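PDB 4WO7: foldase protein PrsA, which assists the folding of secreted proteins outside the cell membrane after their translocation and has peptidyl-prolyl cis-trans isomerase activity. Local coordinates for residues Ile120-Ile125 with Gly166-Glu171. Numbering follows the deposited sequence.
Sequences IRASHI and GWFAKE
R121 and W167 face each other as the non-hydrogen-bonded pair of an antiparallel bridge in the four-stranded sheet of the parvulin-type (PpiC) isomerase domain, where edge strand 164-169 runs beside strand 119-127. CB of R121 sits over the six-membered ring of W167, shifted slightly toward the CD2-CE2 bond, 4.0 Å from the ring centroid, a CH-pi contact close to the ring normal. CG, anti to the backbone N (chi1 -166°), sends the extended arginine chain off the six-membered ring and over G166, where CG of R121 lies 3.5 Å from G166 O; the two side chains cross at about a right angle. The guanidinium plane stands 78° from that of the indole. NH1 of R121 ends 3.6 Å from NE1 of W167, which lies at the guanidinium edge, while CA of G166 covers one guanidinium face. NH2 continues to a salt bridge with D164, and W167 NE1 makes a weak hydrogen bond to E222. An alanine in place of W167 would probably leave CB of R121 without the ring it packs on and E222 without the indole N-H. On the other face of the sheet, F168 joins I120 and A122. The F168 ring takes CG1 of I120 over one face, 4.2 Å from the centroid, and CB of A122 at its edge, 3.7 Å from CE1 of F168. A182 of helix 176-183 adds to the packing around F168. I120 and F168 form the neighbouring hydrogen-bonded pair: F168 N donates to I120 O, and I120 N reaches F168 O at 3.1 Å with an almost straight N-H...O angle of 176°.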
loop_
_atom_site.group_PDB
_atom_site.type_symbol
_atom_site.label_atom_id
_atom_site.label_comp_id
_atom_site.label_asym_id
_atom_site.label_seq_id
_atom_site.Cartn_x
_atom_site.Cartn_y
_atom_site.Cartn_z
ATOM N N ILE A 120 6.180 -25.712 -16.741
ATOM C CA ILE A 120 7.166 -25.442 -17.789
ATOM C C ILE A 120 7.615 -23.989 -17.702
ATOM O O ILE A 120 6.931 -23.153 -17.107
ATOM C CB ILE A 120 6.610 -25.708 -19.220
ATOM C CG1 ILE A 120 5.507 -24.707 -19.599
ATOM C CG2 ILE A 120 6.190 -27.169 -19.391
ATOM C CD1 ILE A 120 5.303 -24.546 -21.096
ATOM N N ARG A 121 8.776 -23.708 -18.277
ATOM C CA ARG A 121 9.292 -22.348 -18.386
ATOM C C ARG A 121 9.268 -21.888 -19.846
ATOM O O ARG A 121 9.590 -22.665 -20.744
ATOM C CB ARG A 121 10.695 -22.293 -17.791
ATOM C CG ARG A 121 11.214 -20.905 -17.541
ATOM C CD ARG A 121 12.677 -20.941 -17.164
ATOM N NE ARG A 121 13.213 -19.599 -16.969
ATOM C CZ ARG A 121 13.335 -18.983 -15.798
ATOM N NH1 ARG A 121 12.939 -19.562 -14.671
ATOM N NH2 ARG A 121 13.844 -17.761 -15.759
ATOM N N ALA A 122 8.897 -20.629 -20.079
ATOM C CA ALA A 122 8.781 -20.103 -21.443
ATOM C C ALA A 122 8.993 -18.589 -21.544
ATOM O O ALA A 122 8.776 -17.848 -20.585
ATOM C CB ALA A 122 7.424 -20.463 -22.015
ATOM N N SER A 123 9.433 -18.148 -22.719
ATOM C CA SER A 123 9.506 -16.728 -23.052
ATOM C C SER A 123 8.464 -16.379 -24.106
ATOM O O SER A 123 8.026 -17.253 -24.853
ATOM C CB SER A 123 10.893 -16.356 -23.567
ATOM O OG SER A 123 11.897 -16.712 -22.642
ATOM N N HIS A 124 8.058 -15.111 -24.157
ATOM C CA HIS A 124 7.149 -14.654 -25.208
ATOM C C HIS A 124 7.438 -13.233 -25.683
ATOM O O HIS A 124 8.078 -12.437 -24.990
ATOM C CB HIS A 124 5.695 -14.742 -24.753
ATOM C CG HIS A 124 5.219 -13.531 -24.011
ATOM N ND1 HIS A 124 5.890 -12.999 -22.936
ATOM C CD2 HIS A 124 4.124 -12.752 -24.198
ATOM C CE1 HIS A 124 5.232 -11.942 -22.486
ATOM N NE2 HIS A 124 4.160 -11.772 -23.235
ATOM N N ILE A 125 6.962 -12.946 -26.890
ATOM C CA ILE A 125 7.023 -11.616 -27.486
ATOM C C ILE A 125 5.616 -11.140 -27.817
ATOM O O ILE A 125 4.931 -11.727 -28.654
ATOM C CB ILE A 125 7.899 -11.614 -28.743
ATOM C CG1 ILE A 125 9.317 -12.040 -28.356
ATOM C CG2 ILE A 125 7.928 -10.219 -29.370
ATOM C CD1 ILE A 125 10.297 -12.135 -29.504
ATOM N N GLY A 166 9.293 -17.017 -16.667
ATOM C CA GLY A 166 9.516 -17.902 -15.540
ATOM C C GLY A 166 8.651 -19.149 -15.669
ATOM O O GLY A 166 8.147 -19.452 -16.751
ATOM N N TRP A 167 8.478 -19.875 -14.566
ATOM C CA TRP A 167 7.699 -21.115 -14.564
ATOM C C TRP A 167 6.207 -20.855 -14.426
ATOM O O TRP A 167 5.791 -19.868 -13.821
ATOM C CB TRP A 167 8.142 -22.031 -13.422
ATOM C CG TRP A 167 9.547 -22.536 -13.554
ATOM C CD1 TRP A 167 10.685 -21.937 -13.090
ATOM C CD2 TRP A 167 9.966 -23.754 -14.184
ATOM N NE1 TRP A 167 11.784 -22.703 -13.401
ATOM C CE2 TRP A 167 11.368 -23.826 -14.071
ATOM C CE3 TRP A 167 9.291 -24.790 -14.838
ATOM C CZ2 TRP A 167 12.107 -24.890 -14.583
ATOM C CZ3 TRP A 167 10.028 -25.846 -15.343
ATOM C CH2 TRP A 167 11.417 -25.887 -15.213
ATOM N N PHE A 168 5.405 -21.749 -14.998
ATOM C CA PHE A 168 3.954 -21.666 -14.885
ATOM C C PHE A 168 3.325 -22.989 -15.304
ATOM O O PHE A 168 3.872 -23.693 -16.156
ATOM C CB PHE A 168 3.426 -20.543 -15.765
ATOM C CG PHE A 168 3.695 -20.763 -17.224
ATOM C CD1 PHE A 168 4.947 -20.504 -17.766
ATOM C CD2 PHE A 168 2.696 -21.240 -18.052
ATOM C CE1 PHE A 168 5.191 -20.719 -19.114
ATOM C CE2 PHE A 168 2.935 -21.454 -19.398
ATOM C CZ PHE A 168 4.181 -21.195 -19.928
ATOM N N ALA A 169 2.176 -23.326 -14.724
ATOM C CA ALA A 169 1.490 -24.564 -15.082
ATOM C C ALA A 169 0.462 -24.285 -16.176
ATOM O O ALA A 169 0.245 -23.134 -16.552
ATOM C CB ALA A 169 0.829 -25.174 -13.860
ATOM N N LYS A 170 -0.174 -25.340 -16.674
ATOM C CA LYS A 170 -1.116 -25.233 -17.789
ATOM C C LYS A 170 -2.500 -24.801 -17.350
ATOM O O LYS A 170 -3.257 -24.192 -18.104
ATOM C CB LYS A 170 -1.230 -26.579 -18.501
ATOM C CG LYS A 170 -1.904 -26.507 -19.858
ATOM C CD LYS A 170 -1.801 -27.826 -20.621
ATOM C CE LYS A 170 -2.744 -28.908 -20.093
ATOM N NZ LYS A 170 -2.687 -30.143 -20.936
ATOM N N GLU A 171 -2.799 -25.144 -16.108
ATOM C CA GLU A 171 -4.094 -24.904 -15.501
ATOM C C GLU A 171 -4.446 -23.431 -15.313
ATOM O O GLU A 171 -5.496 -22.973 -15.763
ATOM C CB GLU A 171 -4.129 -25.618 -14.174
ATOM C CG GLU A 171 -5.321 -25.261 -13.363
ATOM C CD GLU A 171 -6.670 -25.793 -13.964
ATOM O OE1 GLU A 171 -6.642 -26.459 -15.002
ATOM O OE2 GLU A 171 -7.820 -25.598 -13.450
#